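Local coordinates for Pab-dependent poly(a)-specific ribonuclease subunit PAN2 (Neurospora crassa, PDB 4CZW), which probably serves, through its ubiquitin-protease-like and exonuclease domains in this construct, as the catalytic subunit of the PAN deadenylation complex, which shortens mRNA poly(A) tails, at residues R64-Q69 with R178-D183; T73-L76 with L82-L85; I155-E160 with Q168-L173. All coordinates share one frame; numbering follows the deposited sequence.

Interaction 1: R64-Q69 with R178-D183; sequences RNMALQ and RLLETD
Selenomethionine Met66 spans the gap between two helices of the ubiquitin-protease-like domain, and the far end of its side chain carries the whole contact. The backbones stay well apart, with Met66 CA 9.4 Å from Leu179 CA. Met66 leaves its helix extended as far as the selenium: CG lies anti to the backbone N (chi1 -176°), the next torsion is also trans, and the last one bends, swinging the methyl toward both leucines. Its CE lies 3.7 Å from Leu179 CD1, the two side chains meeting tip to tip. The same methyl comes to 3.9 Å from Leu180 CD2, while Met66 SE lies 4.1 Å from Leu180 CD1, so both branches of Leu180 meet the end of the selenomethionine at a slant. All three side chains are buried, and the contact is purely apolar. One turn along the same helix, Gln69 NE2 donates to Asn65 OD1 at 3.1 Å; the bond is nearly straight, but the donor sits above the carbonyl plane of Asn65. Leu180 is the last helical residue before Glu181 leaves that geometry. Helix 61-71 turns another side, through Ala67, to Phe89 of helix 81-94, and meets helix 158-163 through Asn65; beyond helix 172-180 the chain turns toward strand 183-190, and Asp183 is backbone hydrogen-bonded to Phe261 of strand 250-262.

Interaction 2: T73-L76 with L82-L85; sequences TACL and LCEL. With ZN (zinc ion), chain B.
Loop residues 73-76, just after helix 61-71, face the first turns of helix 81-94, with the CA atoms of Cys75 and Cys83 8.0 Å apart. What joins them is a zinc ion: this is half of a site built from three cysteines and one histidine, in which His70 and Cys80 supply the other two ligands and the pair Cys80 and Cys83 forms a CxxC element at the start of the helix. Cys75 SG and Cys83 SG each bind the metal at 2.3 Å. The two sulfurs, Cys75 SG and Cys83 SG, are 3.7 Å apart, held there by the shared ion, and they subtend about 107° at it, close to a tetrahedral value. The cysteines reach the zinc by different routes. In Cys75 the sulfur stands anti to the backbone N (chi1 177°) and reaches from the loop toward the helix; in Cys83 it is anti to the carbonyl carbon (chi1 -86°) and lies beside its own backbone N. The site therefore ties the loop to the two helices flanking it, in a domain that is predicted to be inactive as a protease and to work as a scaffold. The loop also meets the nuclease domain: Lys530 donates to the carbonyl of Cys75 and Lys534 to that of Thr73. Leu82, next to Cys83 in the chain, touches His70, another ligand. The loop has its own bend, an ST turn that ends on the metal ligand: Cys75 N donates to Thr73 OG1 at 3.3 Å, and that same hydroxyl is hydrogen-bonded to the carbonyl oxygen of His70.

Interaction 3: I155-E160 with Q168-L173; sequences ISTELE and QPPNPL
A surface contact of van der Waals type joins the chain leading into helix 158-163 to the proline-rich loop that leads into helix 172-180, on the outside of the ubiquitin-protease-like domain. Thr157 and Pro170 carry it, side chains running past each other in opposite directions. The hydroxyl end of the threonine does the touching: Thr157 OG1 lies 3.8 Å from Pro170 CD and 4.0 Å from Pro170 CG, along one side of the pyrrolidine ring. The same Thr157 OG1 is 3.8 Å from Pro170 O, too long for a hydrogen bond. A chi1 of 62° places that hydroxyl between the backbone N and the carbonyl carbon of Thr157, which turns it out toward the prolines. Pro169 adds a looser touch, its CB 4.4 Å from Thr157 OG1. The backbones come closest here, Thr157 CA lying 6.8 Å from Pro169 CA. Both segments are helix entrances. Thr157 occupies the N-cap position of helix 158-163 but makes no capping bond with its side chain; just before it Ser156 forms an ST turn, its OG accepting from Glu158 N at 3.2 Å, and the same hydroxyl is also bonded to Asp404. At the other entrance Asn171 is a true N-cap, its side chain capping a backbone N just past the segment, while its ND2 is hydrogen-bonded to Asp174 OD2. Pro172 then opens the helix as its first residue. Leu175 of helix 172-180 touches both Thr157 and Pro170, and Tyr149 of helix 130-149 packs on Thr157, Glu160 and Pro172.

How the interactions relate
All three contacts belong to the helical part of the ubiquitin-protease-like domain. Along the chain, interaction 1 closes a long loop within which interaction 2 and then interaction 3 are nested in series. Helix 61-71 is central: interaction 1 uses it directly, its Ala67 packs on Leu82 and Leu85 of interaction 2, and its Asn65 and Gln69 meet residues 155-160. Interactions 1 and 3 share helix 172-180, their centres about 11 Å apart; the centre of interaction 2 is about 15 Å from that of interaction 1 and about 17 Å from that of interaction 3. Zinc ligation, apolar packing and a probable Gln69-Ile155 backbone hydrogen bond meet round helix 61-71, consistent with this domain's scaffold role.

Interaction 1: R64-Q69 with R178-D183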
# COMPACT_ATOMS: atom_id res chain seq x y z
N ARG A 64 -8.60 0.29 3.87
CA ARG A 64 -7.57 -0.55 4.47
C ARG A 64 -8.12 -1.94 4.80
O ARG A 64 -7.47 -2.95 4.53
CB ARG A 64 -7.00 0.10 5.74
CG ARG A 64 -5.77 -0.62 6.28
CD ARG A 64 -5.53 -0.34 7.76
NE ARG A 64 -5.07 1.02 8.02
CZ ARG A 64 -4.75 1.48 9.23
NH1 ARG A 64 -4.84 0.68 10.29
NH2 ARG A 64 -4.33 2.73 9.38
N ASN A 65 -9.32 -1.97 5.38
CA ASN A 65 -9.97 -3.23 5.69
C ASN A 65 -10.25 -4.04 4.43
O ASN A 65 -9.98 -5.24 4.38
CB ASN A 65 -11.27 -2.98 6.46
CG ASN A 65 -12.01 -4.26 6.79
OD1 ASN A 65 -11.69 -4.94 7.77
ND2 ASN A 65 -13.01 -4.60 5.98
N MSE A 66 -10.79 -3.36 3.42
CA MSE A 66 -11.12 -3.98 2.14
C MSE A 66 -9.94 -4.75 1.55
O MSE A 66 -10.09 -5.88 1.09
CB MSE A 66 -11.58 -2.90 1.16
CG MSE A 66 -12.04 -3.42 -0.19
SE MSE A 66 -12.45 -1.95 -1.41
CE MSE A 66 -13.55 -0.88 -0.22
N ALA A 67 -8.76 -4.13 1.57
CA ALA A 67 -7.56 -4.73 1.00
C ALA A 67 -7.07 -5.91 1.84
O ALA A 67 -6.65 -6.93 1.30
CB ALA A 67 -6.47 -3.68 0.86
N LEU A 68 -7.12 -5.75 3.16
CA LEU A 68 -6.64 -6.78 4.07
C LEU A 68 -7.52 -8.03 4.04
O LEU A 68 -7.02 -9.15 4.13
CB LEU A 68 -6.54 -6.24 5.49
CG LEU A 68 -5.43 -5.22 5.74
CD1 LEU A 68 -5.51 -4.66 7.15
CD2 LEU A 68 -4.06 -5.85 5.49
N GLN A 69 -8.83 -7.83 3.92
CA GLN A 69 -9.76 -8.95 3.87
C GLN A 69 -9.56 -9.77 2.60
O GLN A 69 -9.86 -10.96 2.57
CB GLN A 69 -11.21 -8.45 3.94
CG GLN A 69 -11.57 -7.73 5.24
CD GLN A 69 -11.58 -8.64 6.45
OE1 GLN A 69 -11.66 -9.86 6.32
NE2 GLN A 69 -11.50 -8.05 7.63
N ARG A 178 -21.35 -0.64 -3.37
CA ARG A 178 -21.83 0.34 -2.39
C ARG A 178 -20.67 1.09 -1.76
O ARG A 178 -20.84 2.20 -1.24
CB ARG A 178 -22.67 -0.36 -1.32
CG ARG A 178 -23.35 0.57 -0.33
CD ARG A 178 -24.30 -0.18 0.58
NE ARG A 178 -24.95 0.70 1.55
CZ ARG A 178 -25.91 0.31 2.38
NH1 ARG A 178 -26.34 -0.94 2.37
NH2 ARG A 178 -26.44 1.18 3.23
N LEU A 179 -19.48 0.50 -1.81
CA LEU A 179 -18.30 1.07 -1.18
C LEU A 179 -17.57 2.09 -2.07
O LEU A 179 -17.09 3.11 -1.58
CB LEU A 179 -17.33 -0.04 -0.77
CG LEU A 179 -17.73 -0.90 0.43
CD1 LEU A 179 -16.91 -2.17 0.48
CD2 LEU A 179 -17.58 -0.11 1.72
N LEU A 180 -17.50 1.81 -3.36
CA LEU A 180 -16.68 2.61 -4.26
C LEU A 180 -17.45 3.30 -5.39
O LEU A 180 -17.01 4.33 -5.90
CB LEU A 180 -15.57 1.74 -4.87
CG LEU A 180 -14.67 0.98 -3.89
CD1 LEU A 180 -13.60 0.21 -4.64
CD2 LEU A 180 -14.05 1.92 -2.87
N GLU A 181 -18.59 2.74 -5.77
CA GLU A 181 -19.32 3.24 -6.93
C GLU A 181 -20.40 4.26 -6.60
O GLU A 181 -21.03 4.20 -5.55
CB GLU A 181 -19.95 2.09 -7.71
CG GLU A 181 -18.96 1.19 -8.43
CD GLU A 181 -19.64 0.30 -9.46
OE1 GLU A 181 -20.79 0.60 -9.83
OE2 GLU A 181 -19.02 -0.69 -9.88
N THR A 182 -20.61 5.20 -7.52
CA THR A 182 -21.76 6.08 -7.48
C THR A 182 -22.86 5.47 -8.34
O THR A 182 -22.84 5.59 -9.57
CB THR A 182 -21.43 7.50 -7.99
OG1 THR A 182 -20.40 8.07 -7.17
CG2 THR A 182 -22.66 8.38 -7.95
N ASP A 183 -23.82 4.81 -7.69
CA ASP A 183 -24.91 4.15 -8.40
C ASP A 183 -25.77 5.16 -9.14
O ASP A 183 -26.51 5.92 -8.53
CB ASP A 183 -25.76 3.33 -7.42
CG ASP A 183 -26.85 2.54 -8.12
OD1 ASP A 183 -26.66 2.17 -9.30
OD2 ASP A 183 -27.89 2.29 -7.49

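Interaction 2: T73-L76 with L82-L85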
# COMPACT_ATOMS: atom_id res chain seq x y z
N THR A 73 -6.84 -13.86 1.82
CA THR A 73 -7.45 -15.03 1.19
C THR A 73 -6.39 -15.87 0.48
O THR A 73 -5.19 -15.61 0.60
CB THR A 73 -8.54 -14.63 0.17
OG1 THR A 73 -7.93 -13.99 -0.96
CG2 THR A 73 -9.55 -13.69 0.81
N ALA A 74 -6.84 -16.87 -0.26
CA ALA A 74 -5.94 -17.77 -0.97
C ALA A 74 -5.61 -17.27 -2.37
O ALA A 74 -5.11 -18.02 -3.20
CB ALA A 74 -6.54 -19.17 -1.04
N CYS A 75 -5.90 -15.99 -2.61
CA CYS A 75 -5.69 -15.37 -3.92
C CYS A 75 -4.25 -15.53 -4.40
O CYS A 75 -3.31 -15.07 -3.76
CB CYS A 75 -6.06 -13.89 -3.86
SG CYS A 75 -5.75 -12.97 -5.40
N LEU A 76 -4.09 -16.21 -5.54
CA LEU A 76 -2.78 -16.42 -6.13
C LEU A 76 -2.62 -15.63 -7.42
O LEU A 76 -1.75 -15.93 -8.24
CB LEU A 76 -2.54 -17.91 -6.39
CG LEU A 76 -2.40 -18.81 -5.16
CD1 LEU A 76 -2.18 -20.25 -5.57
CD2 LEU A 76 -1.27 -18.32 -4.27
N LEU A 82 -4.80 -5.27 -5.51
CA LEU A 82 -5.50 -5.25 -4.24
C LEU A 82 -4.72 -6.02 -3.18
O LEU A 82 -4.65 -5.61 -2.02
CB LEU A 82 -6.91 -5.82 -4.38
CG LEU A 82 -7.78 -5.71 -3.13
CD1 LEU A 82 -7.81 -4.28 -2.63
CD2 LEU A 82 -9.19 -6.21 -3.41
N CYS A 83 -4.12 -7.14 -3.59
CA CYS A 83 -3.25 -7.90 -2.70
C CYS A 83 -2.03 -7.07 -2.32
O CYS A 83 -1.65 -7.01 -1.15
CB CYS A 83 -2.81 -9.21 -3.36
SG CYS A 83 -3.96 -10.59 -3.15
N GLU A 84 -1.43 -6.44 -3.32
CA GLU A 84 -0.28 -5.57 -3.11
C GLU A 84 -0.65 -4.40 -2.21
O GLU A 84 0.17 -3.93 -1.42
CB GLU A 84 0.27 -5.07 -4.44
CG GLU A 84 0.69 -6.18 -5.40
CD GLU A 84 1.90 -6.95 -4.90
OE1 GLU A 84 2.70 -6.38 -4.13
OE2 GLU A 84 2.06 -8.12 -5.29
N LEU A 85 -1.88 -3.92 -2.34
CA LEU A 85 -2.39 -2.85 -1.48
C LEU A 85 -2.45 -3.31 -0.03
O LEU A 85 -2.12 -2.55 0.89
CB LEU A 85 -3.77 -2.38 -1.94
CG LEU A 85 -3.81 -1.15 -2.85
CD1 LEU A 85 -5.24 -0.85 -3.27
CD2 LEU A 85 -3.21 0.05 -2.14
ZN ZN B . -5.58 -10.72 -4.80

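Interaction 3: I155-E160 with Q168-L173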
# COMPACT_ATOMS: atom_id res chain seq x y z
N ILE A 155 -12.25 -12.69 3.39
CA ILE A 155 -12.28 -13.42 4.66
C ILE A 155 -13.49 -13.02 5.49
O ILE A 155 -14.14 -13.88 6.11
CB ILE A 155 -11.00 -13.17 5.48
CG1 ILE A 155 -9.76 -13.61 4.69
CG2 ILE A 155 -11.06 -13.89 6.81
CD1 ILE A 155 -9.74 -15.10 4.38
N SER A 156 -13.82 -11.74 5.50
CA SER A 156 -14.94 -11.25 6.29
C SER A 156 -15.54 -9.96 5.74
O SER A 156 -14.83 -9.03 5.38
CB SER A 156 -14.50 -11.03 7.74
OG SER A 156 -15.57 -10.57 8.54
N THR A 157 -16.87 -9.94 5.68
CA THR A 157 -17.60 -8.73 5.32
C THR A 157 -18.41 -8.26 6.53
O THR A 157 -19.43 -7.59 6.39
CB THR A 157 -18.55 -8.96 4.13
OG1 THR A 157 -19.53 -9.94 4.47
CG2 THR A 157 -17.77 -9.44 2.91
N GLU A 158 -17.94 -8.63 7.71
CA GLU A 158 -18.65 -8.36 8.96
C GLU A 158 -18.67 -6.88 9.30
O GLU A 158 -19.66 -6.37 9.84
CB GLU A 158 -18.01 -9.15 10.11
CG GLU A 158 -18.78 -9.08 11.42
CD GLU A 158 -20.12 -9.79 11.35
OE1 GLU A 158 -20.28 -10.69 10.49
OE2 GLU A 158 -21.01 -9.45 12.15
N LEU A 159 -17.59 -6.18 8.98
CA LEU A 159 -17.49 -4.75 9.24
C LEU A 159 -18.54 -3.99 8.43
O LEU A 159 -19.28 -3.16 8.96
CB LEU A 159 -16.09 -4.23 8.91
CG LEU A 159 -15.68 -2.81 9.31
CD1 LEU A 159 -14.18 -2.73 9.44
CD2 LEU A 159 -16.16 -1.76 8.31
N GLU A 160 -18.59 -4.29 7.13
CA GLU A 160 -19.51 -3.61 6.23
C GLU A 160 -20.96 -3.95 6.54
O GLU A 160 -21.85 -3.10 6.40
CB GLU A 160 -19.18 -3.97 4.78
CG GLU A 160 -17.78 -3.60 4.32
CD GLU A 160 -16.74 -4.66 4.67
OE1 GLU A 160 -17.01 -5.49 5.56
OE2 GLU A 160 -15.66 -4.66 4.04
N GLN A 168 -28.37 -10.13 6.99
CA GLN A 168 -27.62 -11.23 6.39
C GLN A 168 -26.33 -10.70 5.78
O GLN A 168 -26.27 -9.56 5.33
CB GLN A 168 -28.47 -11.94 5.34
CG GLN A 168 -29.78 -12.50 5.87
CD GLN A 168 -30.65 -13.09 4.78
OE1 GLN A 168 -30.31 -13.03 3.59
NE2 GLN A 168 -31.77 -13.68 5.16
N PRO A 169 -25.27 -11.54 5.76
CA PRO A 169 -24.00 -11.13 5.16
C PRO A 169 -24.12 -10.84 3.67
O PRO A 169 -24.62 -11.68 2.92
CB PRO A 169 -23.09 -12.34 5.41
CG PRO A 169 -24.02 -13.49 5.62
CD PRO A 169 -25.22 -12.91 6.31
N PRO A 170 -23.68 -9.65 3.24
CA PRO A 170 -23.78 -9.22 1.85
C PRO A 170 -22.79 -9.94 0.94
O PRO A 170 -21.75 -10.41 1.40
CB PRO A 170 -23.45 -7.73 1.92
CG PRO A 170 -22.54 -7.62 3.09
CD PRO A 170 -23.04 -8.63 4.09
N ASN A 171 -23.11 -10.03 -0.35
CA ASN A 171 -22.21 -10.62 -1.33
C ASN A 171 -21.26 -9.56 -1.88
O ASN A 171 -21.63 -8.39 -1.99
CB ASN A 171 -22.99 -11.28 -2.46
CG ASN A 171 -23.73 -10.27 -3.33
OD1 ASN A 171 -23.20 -9.80 -4.33
ND2 ASN A 171 -24.95 -9.94 -2.94
N PRO A 172 -20.01 -9.96 -2.20
CA PRO A 172 -18.94 -9.06 -2.65
C PRO A 172 -19.34 -8.09 -3.76
O PRO A 172 -18.93 -6.93 -3.72
CB PRO A 172 -17.87 -10.03 -3.15
CG PRO A 172 -18.05 -11.23 -2.30
CD PRO A 172 -19.54 -11.35 -2.07
N LEU A 173 -20.12 -8.55 -4.74
CA LEU A 173 -20.49 -7.72 -5.88
C LEU A 173 -21.29 -6.49 -5.44
O LEU A 173 -21.00 -5.37 -5.85
CB LEU A 173 -21.28 -8.53 -6.91
CG LEU A 173 -21.47 -7.93 -8.30
CD1 LEU A 173 -21.49 -9.03 -9.35
CD2 LEU A 173 -22.74 -7.10 -8.39